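Local coordinates for protein Pcdhgb2 (Mus musculus, PDB 5SZR) that probably mediates calcium-dependent cell-cell adhesion in the brain, the part described here being extracellular cadherin domains 3 to 6, at residues D8-T13 and L25-T30; R53-D58 and K76-N81; V354-A359 and L367-L372; V409-G412 and P416-A419. One frame throughout, in Å; residues are numbered along the deposited sequence.

Interaction 1: residues D8-T13 and L25-T30. With MAN (alpha-D-mannopyranose), chain S.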
loop_
_atom_site.group_PDB
_atom_site.type_symbol
_atom_site.label_atom_id
_atom_site.label_comp_id
_atom_site.label_asym_id
_atom_site.label_seq_id
_atom_site.Cartn_x
_atom_site.Cartn_y
_atom_site.Cartn_z
ATOM N N ASP A 8 67.495 -44.212 -17.910
ATOM C CA ASP A 8 67.139 -43.398 -19.067
ATOM C C ASP A 8 66.035 -42.393 -18.750
ATOM O O ASP A 8 66.103 -41.243 -19.196
ATOM C CB ASP A 8 66.733 -44.292 -20.238
ATOM C CG ASP A 8 67.892 -45.115 -20.763
ATOM O OD1 ASP A 8 69.054 -44.740 -20.495
ATOM O OD2 ASP A 8 67.645 -46.132 -21.444
ATOM N N VAL A 9 65.020 -42.791 -17.985
ATOM C CA VAL A 9 63.823 -41.970 -17.791
ATOM C C VAL A 9 63.564 -41.804 -16.298
ATOM O O VAL A 9 63.334 -42.791 -15.590
ATOM C CB VAL A 9 62.591 -42.575 -18.481
ATOM C CG1 VAL A 9 61.394 -41.650 -18.320
ATOM C CG2 VAL A 9 62.875 -42.835 -19.951
ATOM N N PHE A 10 63.599 -40.560 -15.828
ATOM C CA PHE A 10 63.235 -40.199 -14.467
ATOM C C PHE A 10 61.827 -39.606 -14.457
ATOM O O PHE A 10 61.400 -38.971 -15.424
ATOM C CB PHE A 10 64.221 -39.182 -13.879
ATOM C CG PHE A 10 65.660 -39.639 -13.873
ATOM C CD1 PHE A 10 66.228 -40.168 -12.724
ATOM C CD2 PHE A 10 66.451 -39.510 -15.005
ATOM C CE1 PHE A 10 67.555 -40.581 -12.710
ATOM C CE2 PHE A 10 67.774 -39.918 -14.998
ATOM C CZ PHE A 10 68.328 -40.453 -13.849
ATOM N N SER A 11 61.108 -39.809 -13.352
ATOM C CA SER A 11 59.755 -39.277 -13.195
ATOM C C SER A 11 59.644 -38.546 -11.865
ATOM O O SER A 11 59.942 -39.121 -10.812
ATOM C CB SER A 11 58.703 -40.387 -13.278
ATOM O OG SER A 11 58.593 -40.891 -14.596
ATOM N N VAL A 12 59.220 -37.282 -11.917
ATOM C CA VAL A 12 58.972 -36.481 -10.724
ATOM C C VAL A 12 57.617 -35.800 -10.865
ATOM O O VAL A 12 57.141 -35.552 -11.977
ATOM C CB VAL A 12 60.081 -35.430 -10.479
ATOM C CG1 VAL A 12 61.423 -36.101 -10.274
ATOM C CG2 VAL A 12 60.145 -34.436 -11.630
ATOM N N THR A 13 56.991 -35.508 -9.727
ATOM C CA THR A 13 55.744 -34.754 -9.683
ATOM C C THR A 13 55.957 -33.455 -8.917
ATOM O O THR A 13 56.694 -33.418 -7.927
ATOM C CB THR A 13 54.605 -35.546 -9.025
ATOM O OG1 THR A 13 54.841 -35.654 -7.616
ATOM C CG2 THR A 13 54.487 -36.935 -9.629
ATOM N N LEU A 25 65.076 -31.926 -9.647
ATOM C CA LEU A 25 65.868 -33.145 -9.726
ATOM C C LEU A 25 67.267 -32.777 -10.188
ATOM O O LEU A 25 67.451 -31.811 -10.934
ATOM C CB LEU A 25 65.248 -34.165 -10.691
ATOM C CG LEU A 25 65.935 -35.534 -10.761
ATOM C CD1 LEU A 25 65.703 -36.311 -9.474
ATOM C CD2 LEU A 25 65.476 -36.338 -11.971
ATOM N N GLN A 26 68.248 -33.547 -9.731
ATOM C CA GLN A 26 69.602 -33.485 -10.258
ATOM C C GLN A 26 69.905 -34.798 -10.961
ATOM O O GLN A 26 69.710 -35.875 -10.386
ATOM C CB GLN A 26 70.627 -33.225 -9.152
ATOM C CG GLN A 26 72.054 -33.169 -9.667
ATOM C CD GLN A 26 73.070 -32.920 -8.571
ATOM O OE1 GLN A 26 72.725 -32.848 -7.390
ATOM N NE2 GLN A 26 74.333 -32.782 -8.959
ATOM N N VAL A 27 70.356 -34.710 -12.208
ATOM C CA VAL A 27 70.799 -35.870 -12.970
ATOM C C VAL A 27 72.304 -35.762 -13.178
ATOM O O VAL A 27 72.828 -34.674 -13.443
ATOM C CB VAL A 27 70.057 -35.985 -14.316
ATOM C CG1 VAL A 27 68.624 -36.436 -14.088
ATOM C CG2 VAL A 27 70.083 -34.654 -15.057
ATOM N N THR A 28 73.002 -36.888 -13.039
ATOM C CA THR A 28 74.447 -36.933 -13.203
ATOM C C THR A 28 74.831 -38.122 -14.072
ATOM O O THR A 28 74.249 -39.204 -13.952
ATOM C CB THR A 28 75.171 -37.023 -11.847
ATOM O OG1 THR A 28 74.578 -38.050 -11.045
ATOM C CG2 THR A 28 75.097 -35.696 -11.104
ATOM N N ALA A 29 75.802 -37.906 -14.954
ATOM C CA ALA A 29 76.400 -38.953 -15.765
ATOM C C ALA A 29 77.813 -39.241 -15.271
ATOM O O ALA A 29 78.432 -38.423 -14.586
ATOM C CB ALA A 29 76.420 -38.559 -17.247
ATOM N N THR A 30 78.323 -40.418 -15.628
ATOM C CA THR A 30 79.576 -40.927 -15.077
ATOM C C THR A 30 80.587 -41.204 -16.182
ATOM O O THR A 30 80.294 -41.945 -17.125
ATOM C CB THR A 30 79.340 -42.209 -14.274
ATOM O OG1 THR A 30 78.408 -41.954 -13.215
ATOM C CG2 THR A 30 80.649 -42.704 -13.680
HETATM C C1 MAN S . 66.761 -30.274 -4.518
HETATM C C2 MAN S . 67.815 -30.932 -5.427
HETATM C C3 MAN S . 67.193 -32.117 -6.192
HETATM C C4 MAN S . 66.443 -33.072 -5.241
HETATM C C5 MAN S . 65.398 -32.277 -4.444
HETATM C C6 MAN S . 64.647 -33.125 -3.434
HETATM O O2 MAN S . 68.895 -31.474 -4.659
HETATM O O3 MAN S . 68.161 -32.832 -6.958
HETATM O O4 MAN S . 65.790 -34.090 -5.986
HETATM O O5 MAN S . 66.062 -31.209 -3.719
HETATM O O6 MAN S . 64.169 -34.286 -4.104
#
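Strand 9-13 and the chain from Leu-25 to Thr-30 face each other across a gap bridged by side chains alone, with the CA atoms of Val-12 and Leu-25 7.7 Å apart and those of Phe-10 and Val-27 8.8 Å apart. CG of Leu-25 is swung opposite the main-chain nitrogen (chi1 -175°), which sends CD2 to the root of the phenylalanine, 3.6 Å from CB of Phe-10, the leucine running roughly perpendicular to it. Farther out, a methyl of Val-27 covers one face of the same ring: CG1 of Val-27 lies 4.0 Å from the centroid of the Phe-10 ring and 22° off the normal, a CH-pi contact displaced toward CE2. This is the meeting of the two sheets of a cadherin domain, a Greek-key beta sandwich: Phe-10 belongs to the sheet in which strand 9-15 pairs in parallel with strand 91-101, and Leu-25 to the opposing one. Val-12 packs more loosely, CG1 of Val-12 standing 4.3 Å from CB of Leu-25. Beside the outer strand 23-26 sits the mannose of chain S, carried by Ser-23; O3 of this mannose lies 2.9 Å from the backbone N of Gln-26.

Interaction 2: residues R53-D58 and K76-N81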
loop_
_atom_site.group_PDB
_atom_site.type_symbol
_atom_site.label_atom_id
_atom_site.label_comp_id
_atom_site.label_asym_id
_atom_site.label_seq_id
_atom_site.Cartn_x
_atom_site.Cartn_y
_atom_site.Cartn_z
ATOM N N ARG A 53 61.639 -22.092 -20.791
ATOM C CA ARG A 53 61.091 -20.915 -20.137
ATOM C C ARG A 53 60.676 -21.165 -18.692
ATOM O O ARG A 53 60.454 -20.205 -17.949
ATOM C CB ARG A 53 59.885 -20.402 -20.934
ATOM C CG ARG A 53 59.700 -18.899 -20.894
ATOM C CD ARG A 53 59.277 -18.363 -22.255
ATOM N NE ARG A 53 60.003 -18.985 -23.366
ATOM C CZ ARG A 53 61.286 -18.766 -23.659
ATOM N NH1 ARG A 53 61.845 -19.374 -24.698
ATOM N NH2 ARG A 53 62.015 -17.946 -22.912
ATOM N N ILE A 54 60.580 -22.421 -18.276
ATOM C CA ILE A 54 60.120 -22.779 -16.944
ATOM C C ILE A 54 61.245 -23.355 -16.091
ATOM O O ILE A 54 61.322 -23.073 -14.891
ATOM C CB ILE A 54 58.936 -23.771 -17.042
ATOM C CG1 ILE A 54 57.699 -23.083 -17.621
ATOM C CG2 ILE A 54 58.624 -24.398 -15.691
ATOM C CD1 ILE A 54 57.114 -22.025 -16.709
ATOM N N PHE A 55 62.126 -24.154 -16.687
ATOM C CA PHE A 55 63.157 -24.867 -15.949
ATOM C C PHE A 55 64.547 -24.329 -16.269
ATOM O O PHE A 55 64.819 -23.862 -17.381
ATOM C CB PHE A 55 63.117 -26.369 -16.258
ATOM C CG PHE A 55 61.805 -27.016 -15.944
ATOM C CD1 PHE A 55 61.528 -27.459 -14.665
ATOM C CD2 PHE A 55 60.851 -27.184 -16.931
ATOM C CE1 PHE A 55 60.317 -28.056 -14.372
ATOM C CE2 PHE A 55 59.638 -27.781 -16.648
ATOM C CZ PHE A 55 59.369 -28.217 -15.365
ATOM N N ASN A 56 65.429 -24.410 -15.274
ATOM C CA ASN A 56 66.830 -24.037 -15.417
ATOM C C ASN A 56 67.694 -25.265 -15.166
ATOM O O ASN A 56 67.556 -25.926 -14.131
ATOM C CB ASN A 56 67.202 -22.913 -14.448
ATOM C CG ASN A 56 68.672 -22.559 -14.509
ATOM O OD1 ASN A 56 69.484 -23.100 -13.755
ATOM N ND2 ASN A 56 69.025 -21.647 -15.407
ATOM N N LEU A 57 68.573 -25.571 -16.116
ATOM C CA LEU A 57 69.477 -26.709 -16.021
ATOM C C LEU A 57 70.900 -26.199 -15.840
ATOM O O LEU A 57 71.437 -25.520 -16.724
ATOM C CB LEU A 57 69.376 -27.596 -17.263
ATOM C CG LEU A 57 70.443 -28.689 -17.395
ATOM C CD1 LEU A 57 70.421 -29.612 -16.186
ATOM C CD2 LEU A 57 70.254 -29.484 -18.680
ATOM N N ASP A 58 71.506 -26.526 -14.701
ATOM C CA ASP A 58 72.904 -26.183 -14.468
ATOM C C ASP A 58 73.782 -26.956 -15.446
ATOM O O ASP A 58 73.804 -28.191 -15.431
ATOM C CB ASP A 58 73.294 -26.496 -13.025
ATOM C CG ASP A 58 74.612 -25.854 -12.618
ATOM O OD1 ASP A 58 75.482 -25.637 -13.488
ATOM O OD2 ASP A 58 74.782 -25.568 -11.414
ATOM N N LYS A 76 49.879 -29.515 -17.822
ATOM C CA LYS A 76 49.817 -30.596 -16.849
ATOM C C LYS A 76 51.097 -31.422 -16.773
ATOM O O LYS A 76 51.258 -32.191 -15.818
ATOM C CB LYS A 76 48.639 -31.523 -17.164
ATOM C CG LYS A 76 47.290 -30.841 -17.107
ATOM C CD LYS A 76 46.172 -31.816 -17.423
ATOM C CE LYS A 76 44.860 -31.097 -17.629
ATOM N NZ LYS A 76 43.852 -31.990 -18.265
ATOM N N SER A 77 52.006 -31.289 -17.737
ATOM C CA SER A 77 53.206 -32.117 -17.737
ATOM C C SER A 77 54.278 -31.474 -18.604
ATOM O O SER A 77 53.987 -30.698 -19.517
ATOM C CB SER A 77 52.908 -33.539 -18.228
ATOM O OG SER A 77 52.472 -33.532 -19.575
ATOM N N TYR A 78 55.529 -31.817 -18.301
ATOM C CA TYR A 78 56.686 -31.360 -19.057
ATOM C C TYR A 78 57.612 -32.533 -19.338
ATOM O O TYR A 78 57.831 -33.389 -18.473
ATOM C CB TYR A 78 57.464 -30.273 -18.307
ATOM C CG TYR A 78 56.685 -29.003 -18.040
ATOM C CD1 TYR A 78 56.648 -27.979 -18.975
ATOM C CD2 TYR A 78 56.008 -28.821 -16.840
ATOM C CE1 TYR A 78 55.936 -26.809 -18.727
ATOM C CE2 TYR A 78 55.303 -27.663 -16.582
ATOM C CZ TYR A 78 55.268 -26.661 -17.530
ATOM O OH TYR A 78 54.572 -25.506 -17.274
ATOM N N THR A 79 58.164 -32.558 -20.550
ATOM C CA THR A 79 59.126 -33.566 -20.974
ATOM C C THR A 79 60.487 -32.900 -21.125
ATOM O O THR A 79 60.654 -31.999 -21.955
ATOM C CB THR A 79 58.695 -34.222 -22.286
ATOM O OG1 THR A 79 57.593 -35.105 -22.043
ATOM C CG2 THR A 79 59.840 -35.017 -22.890
ATOM N N LEU A 80 61.451 -33.341 -20.323
ATOM C CA LEU A 80 62.787 -32.763 -20.293
ATOM C C LEU A 80 63.788 -33.798 -20.792
ATOM O O LEU A 80 63.921 -34.876 -20.201
ATOM C CB LEU A 80 63.153 -32.298 -18.881
ATOM C CG LEU A 80 62.615 -30.953 -18.379
ATOM C CD1 LEU A 80 61.102 -30.972 -18.203
ATOM C CD2 LEU A 80 63.302 -30.555 -17.074
ATOM N N ASN A 81 64.480 -33.476 -21.878
ATOM C CA ASN A 81 65.561 -34.303 -22.397
ATOM C C ASN A 81 66.875 -33.593 -22.107
ATOM O O ASN A 81 67.051 -32.432 -22.491
ATOM C CB ASN A 81 65.395 -34.551 -23.895
ATOM C CG ASN A 81 64.041 -35.134 -24.240
ATOM O OD1 ASN A 81 63.591 -36.101 -23.627
ATOM N ND2 ASN A 81 63.377 -34.539 -25.225
#
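Phe-55 drives the edge of its ring into the face of Tyr-78, a T-shaped pair with the planes at 82° and the ring centroids 5.1 Å apart. The contact spans the beta sandwich of the first cadherin domain in the chain: Phe-55 opens strand 55-57 at the point where the chain leaves helix 49-54, while Tyr-78 and Leu-80, two residues apart, project from the same side of strand 77-85 in the facing sheet. With CG beside the backbone N (chi1 -58°), the phenylalanine reaches across the gap, and its CE2 and CZ come down on the tyrosine off centre, near CG and CD2. Both faces of the Phe-55 ring are met as well. Over one lies CG2 of the preceding Ile-54, 3.6 Å above the plane; over the opposite one, the two methyls of Leu-80, with CD1 of Leu-80 making a CH-pi contact 4.2 Å from the centroid of the Phe-55 ring. With Phe-55 cut back to an alanine, the face of Tyr-78 would probably lose its aromatic edge and the methyls of Leu-80 the ring they lie on. Phe-44 of strand 41-44 packs on both Phe-55 and Leu-80, extending the apolar layer, whereas Val-98 and Ile-100 of strand 91-101 pack on Tyr-78. At the phenol end, Ile-54 stands crosswise to the tyrosine, its CG1 4.0 Å from OH of Tyr-78.

Interaction 3: residues V354-A359 and L367-L372. With CA (calcium ion), chain R.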
loop_
_atom_site.group_PDB
_atom_site.type_symbol
_atom_site.label_atom_id
_atom_site.label_comp_id
_atom_site.label_asym_id
_atom_site.label_seq_id
_atom_site.Cartn_x
_atom_site.Cartn_y
_atom_site.Cartn_z
ATOM N N VAL A 354 -56.572 30.754 22.118
ATOM C CA VAL A 354 -55.818 30.915 20.882
ATOM C C VAL A 354 -55.325 29.548 20.433
ATOM O O VAL A 354 -54.733 28.796 21.218
ATOM C CB VAL A 354 -54.655 31.898 21.080
ATOM C CG1 VAL A 354 -54.011 32.234 19.748
ATOM C CG2 VAL A 354 -55.147 33.158 21.769
ATOM N N VAL A 355 -55.591 29.204 19.176
ATOM C CA VAL A 355 -55.150 27.942 18.592
ATOM C C VAL A 355 -54.230 28.272 17.425
ATOM O O VAL A 355 -54.677 28.827 16.414
ATOM C CB VAL A 355 -56.328 27.072 18.134
ATOM C CG1 VAL A 355 -55.813 25.805 17.467
ATOM C CG2 VAL A 355 -57.230 26.739 19.310
ATOM N N ALA A 356 -52.947 27.941 17.562
ATOM C CA ALA A 356 -51.962 28.211 16.524
ATOM C C ALA A 356 -51.208 26.936 16.178
ATOM O O ALA A 356 -51.137 25.997 16.976
ATOM C CB ALA A 356 -50.970 29.297 16.951
ATOM N N VAL A 357 -50.646 26.916 14.966
ATOM C CA VAL A 357 -49.835 25.809 14.474
ATOM C C VAL A 357 -48.535 26.366 13.906
ATOM O O VAL A 357 -48.376 27.573 13.718
ATOM C CB VAL A 357 -50.567 24.968 13.409
ATOM C CG1 VAL A 357 -51.724 24.205 14.028
ATOM C CG2 VAL A 357 -51.047 25.857 12.268
ATOM N N ASP A 358 -47.604 25.456 13.620
ATOM C CA ASP A 358 -46.279 25.821 13.122
ATOM C C ASP A 358 -45.750 24.662 12.291
ATOM O O ASP A 358 -45.674 23.533 12.784
ATOM C CB ASP A 358 -45.332 26.141 14.283
ATOM C CG ASP A 358 -44.096 26.899 13.844
ATOM O OD1 ASP A 358 -43.359 26.401 12.969
ATOM O OD2 ASP A 358 -43.856 28.001 14.376
ATOM N N ALA A 359 -45.382 24.940 11.038
ATOM C CA ALA A 359 -44.994 23.889 10.103
ATOM C C ALA A 359 -43.645 23.255 10.424
ATOM O O ALA A 359 -43.317 22.212 9.843
ATOM C CB ALA A 359 -44.968 24.440 8.674
ATOM N N LEU A 367 -44.652 26.227 20.547
ATOM C CA LEU A 367 -45.310 27.520 20.642
ATOM C C LEU A 367 -45.502 27.945 22.090
ATOM O O LEU A 367 -45.755 27.119 22.972
ATOM C CB LEU A 367 -46.653 27.489 19.915
ATOM C CG LEU A 367 -46.486 27.075 18.455
ATOM C CD1 LEU A 367 -47.769 27.308 17.681
ATOM C CD2 LEU A 367 -45.306 27.811 17.811
ATOM N N SER A 368 -45.361 29.245 22.326
ATOM C CA SER A 368 -45.599 29.845 23.625
ATOM C C SER A 368 -46.367 31.139 23.409
ATOM O O SER A 368 -46.128 31.850 22.428
ATOM C CB SER A 368 -44.297 30.123 24.374
ATOM O OG SER A 368 -43.669 31.286 23.865
ATOM N N TYR A 369 -47.276 31.440 24.333
ATOM C CA TYR A 369 -48.254 32.509 24.183
ATOM C C TYR A 369 -47.981 33.601 25.208
ATOM O O TYR A 369 -47.807 33.311 26.395
ATOM C CB TYR A 369 -49.669 31.952 24.349
ATOM C CG TYR A 369 -50.023 30.917 23.302
ATOM C CD1 TYR A 369 -50.755 31.270 22.175
ATOM C CD2 TYR A 369 -49.619 29.591 23.435
ATOM C CE1 TYR A 369 -51.079 30.336 21.212
ATOM C CE2 TYR A 369 -49.934 28.642 22.470
ATOM C CZ TYR A 369 -50.661 29.022 21.360
ATOM O OH TYR A 369 -50.984 28.089 20.400
ATOM N N HIS A 370 -47.948 34.852 24.752
ATOM C CA HIS A 370 -47.560 35.972 25.596
ATOM C C HIS A 370 -48.523 37.135 25.421
ATOM O O HIS A 370 -49.017 37.385 24.317
ATOM C CB HIS A 370 -46.139 36.438 25.273
ATOM C CG HIS A 370 -45.123 35.340 25.309
ATOM N ND1 HIS A 370 -44.347 35.081 26.418
ATOM C CD2 HIS A 370 -44.756 34.436 24.371
ATOM C CE1 HIS A 370 -43.544 34.064 26.161
ATOM N NE2 HIS A 370 -43.773 33.654 24.926
ATOM N N VAL A 371 -48.786 37.842 26.520
ATOM C CA VAL A 371 -49.546 39.087 26.493
ATOM C C VAL A 371 -48.574 40.228 26.232
ATOM O O VAL A 371 -47.659 40.465 27.027
ATOM C CB VAL A 371 -50.307 39.311 27.810
ATOM C CG1 VAL A 371 -50.909 40.724 27.845
ATOM C CG2 VAL A 371 -51.399 38.268 27.983
ATOM N N LEU A 372 -48.766 40.939 25.122
ATOM C CA LEU A 372 -47.936 42.109 24.867
ATOM C C LEU A 372 -48.534 43.369 25.485
ATOM O O LEU A 372 -47.806 44.181 26.067
ATOM C CB LEU A 372 -47.738 42.303 23.361
ATOM C CG LEU A 372 -47.221 41.096 22.570
ATOM C CD1 LEU A 372 -47.088 41.451 21.093
ATOM C CD2 LEU A 372 -45.887 40.575 23.127
HETATM CA CA CA R . -41.419 27.982 13.340
HETATM O O HOH W 1 -53.554 26.414 21.343
#
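The ring of Tyr-369 meets Val-354 edge-on: CG1 of Val-354 lies near the ring plane, 3.8 Å from CE1 of Tyr-369, and the two side chains lie antiparallel alongside one another. CB of Ala-356 comes obliquely to the phenol end, 3.7 Å from OH of Tyr-369, and Val-409 also packs on the ring. The first torsion (chi1 -62°, CG beside the backbone N) carries the ring across the sandwich of the last cadherin domain, to strand 350-357 of the opposite sheet. There the hydroxyl accepts a weak hydrogen bond from N of Ala-356, 3.5 Å from OH of Tyr-369, and a water joins it to O of Val-354. A phenylalanine in its place would probably leave that water, and the weakly bonded amide of Ala-356, without their hydroxyl partner. Leu-367 forks over the strand end and the residue after it: CD1 of Leu-367 reaches CB of Ala-356 at 3.8 Å, and CD2 of Leu-367 reaches OD2 of Asp-358 at 3.7 Å. Both oxygens of Asp-358 bind calcium, so the leucine lies against a carboxylate whose charge is probably offset in part by an ion shared with other acidic ligands.

Interaction 4: residues V409-G412 and P416-A419. With CA (calcium ion), chain R; MAN (alpha-D-mannopyranose), chain U.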
loop_
_atom_site.group_PDB
_atom_site.type_symbol
_atom_site.label_atom_id
_atom_site.label_comp_id
_atom_site.label_asym_id
_atom_site.label_seq_id
_atom_site.Cartn_x
_atom_site.Cartn_y
_atom_site.Cartn_z
ATOM N N VAL A 409 -48.146 34.735 19.785
ATOM C CA VAL A 409 -47.767 33.328 19.793
ATOM C C VAL A 409 -46.406 33.217 19.116
ATOM O O VAL A 409 -46.254 33.582 17.943
ATOM C CB VAL A 409 -48.828 32.450 19.107
ATOM C CG1 VAL A 409 -49.279 33.063 17.786
ATOM C CG2 VAL A 409 -48.313 31.040 18.913
ATOM N N ARG A 410 -45.411 32.743 19.866
ATOM C CA ARG A 410 -44.029 32.669 19.413
ATOM C C ARG A 410 -43.565 31.221 19.366
ATOM O O ARG A 410 -44.019 30.382 20.150
ATOM C CB ARG A 410 -43.098 33.461 20.337
ATOM C CG ARG A 410 -43.488 34.913 20.516
ATOM C CD ARG A 410 -42.378 35.722 21.173
ATOM N NE ARG A 410 -42.490 37.133 20.811
ATOM C CZ ARG A 410 -42.838 38.107 21.646
ATOM N NH1 ARG A 410 -43.089 37.839 22.921
ATOM N NH2 ARG A 410 -42.914 39.354 21.205
ATOM N N ASP A 411 -42.650 30.924 18.447
ATOM C CA ASP A 411 -42.012 29.621 18.468
ATOM C C ASP A 411 -40.731 29.701 19.299
ATOM O O ASP A 411 -40.370 30.752 19.835
ATOM C CB ASP A 411 -41.764 29.097 17.048
ATOM C CG ASP A 411 -40.865 30.005 16.212
ATOM O OD1 ASP A 411 -39.994 30.708 16.766
ATOM O OD2 ASP A 411 -41.028 29.997 14.974
ATOM N N GLY A 412 -40.041 28.575 19.424
ATOM C CA GLY A 412 -38.850 28.529 20.245
ATOM C C GLY A 412 -37.568 28.610 19.444
ATOM O O GLY A 412 -36.494 28.275 19.945
ATOM N N PRO A 416 -36.776 34.043 17.190
ATOM C CA PRO A 416 -38.164 33.554 17.255
ATOM C C PRO A 416 -39.077 34.274 16.271
ATOM O O PRO A 416 -39.134 35.506 16.245
ATOM C CB PRO A 416 -38.580 33.848 18.703
ATOM C CG PRO A 416 -37.298 34.071 19.446
ATOM C CD PRO A 416 -36.341 34.652 18.457
ATOM N N LEU A 417 -39.810 33.498 15.475
ATOM C CA LEU A 417 -40.901 34.031 14.670
ATOM C C LEU A 417 -42.200 34.001 15.471
ATOM O O LEU A 417 -42.367 33.190 16.388
ATOM C CB LEU A 417 -41.064 33.236 13.373
ATOM C CG LEU A 417 -39.825 33.100 12.485
ATOM C CD1 LEU A 417 -40.111 32.190 11.298
ATOM C CD2 LEU A 417 -39.335 34.458 12.014
ATOM N N SER A 418 -43.126 34.894 15.119
ATOM C CA SER A 418 -44.337 35.038 15.913
ATOM C C SER A 418 -45.512 35.465 15.044
ATOM O O SER A 418 -45.351 35.917 13.907
ATOM C CB SER A 418 -44.146 36.055 17.039
ATOM O OG SER A 418 -44.044 37.360 16.499
ATOM N N ALA A 419 -46.705 35.304 15.610
ATOM C CA ALA A 419 -47.936 35.876 15.091
ATOM C C ALA A 419 -48.650 36.580 16.237
ATOM O O ALA A 419 -48.441 36.251 17.409
ATOM C CB ALA A 419 -48.848 34.810 14.467
HETATM CA CA CA R . -41.419 27.982 13.340
HETATM C C1 MAN U . -43.889 38.299 17.577
HETATM C C2 MAN U . -44.165 39.607 16.824
HETATM C C3 MAN U . -43.044 39.849 15.813
HETATM C C4 MAN U . -41.696 39.867 16.528
HETATM C C5 MAN U . -41.494 38.510 17.218
HETATM C C6 MAN U . -40.208 38.422 18.012
HETATM O O2 MAN U . -44.123 40.721 17.730
HETATM O O3 MAN U . -43.228 41.048 15.075
HETATM O O4 MAN U . -40.643 40.100 15.597
HETATM O O5 MAN U . -42.596 38.273 18.142
HETATM O O6 MAN U . -40.362 37.378 18.969
#
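The hairpin of strands 402-410 and 418-428 carries a calcium ligand and an O-linked mannose at its turn end. Val-409 and Ala-419 form an antiparallel hydrogen-bonded pair: N of Val-409 lies 2.8 Å from O of Ala-419, and the amide of Ala-419 returns the bond to O of Val-409. On the face that these two side chains share, CG1 of Val-409 touches CB of Ala-419, and Val-325 packs on both residues. Arg-410 and Ser-418, the next pair, are non-hydrogen-bonded and turn their side chains to the other face. There Ser-418 OG is covalently joined to C1 of the mannose of chain U, a 1.4 Å bond. Extended from CG to NE, Arg-410 lies alongside the sugar; its NE donates to the ring oxygen O5 of the mannose at 2.9 Å, with a weak second bond to O6, and NH2 also donates to O5. Such hairpins join the last two strands of a cadherin sandwich, and the loop beyond the pairing supplies metal ligands at the junction with the preceding domain. Here N of Asp-411 bonds to O of Leu-417, 3.1 Å away, in a nearly straight link (166° at the hydrogen). In Asp-411, CG sits between the backbone N and the carbonyl carbon (chi1 60°), and the carboxylate splits its duties. OD1 accepts the amide of Leu-417 from above the carboxylate plane and also that of Gly-413, whereas OD2 of Asp-411 binds calcium at 2.6 Å. Asn-319, Asn-321, Asp-358, Asp-360 and Asn-364 complete the ion's protein ligands.

Interactions 1 and 2 belong to the first cadherin domain of the chain, interactions 3 and 4 to the last, some 126 to 139 Å away between centres. All four are partly buried. Interactions 1, 2 and 3 span the gap between the sheets of a sandwich, with Val-27, Phe-55, Leu-80, Val-354 and Tyr-369 buried there; the first two rest on apolar packing, while interaction 3 adds a phenol, a water and a carboxylate. Interaction 4 instead joins neighbouring strands within one sheet, Val-409 buried on its inner face and the sugar on the outer. A probable hydrogen bond from N of Ser-368 to O of Arg-410 ties interactions 3 and 4, which also share a calcium.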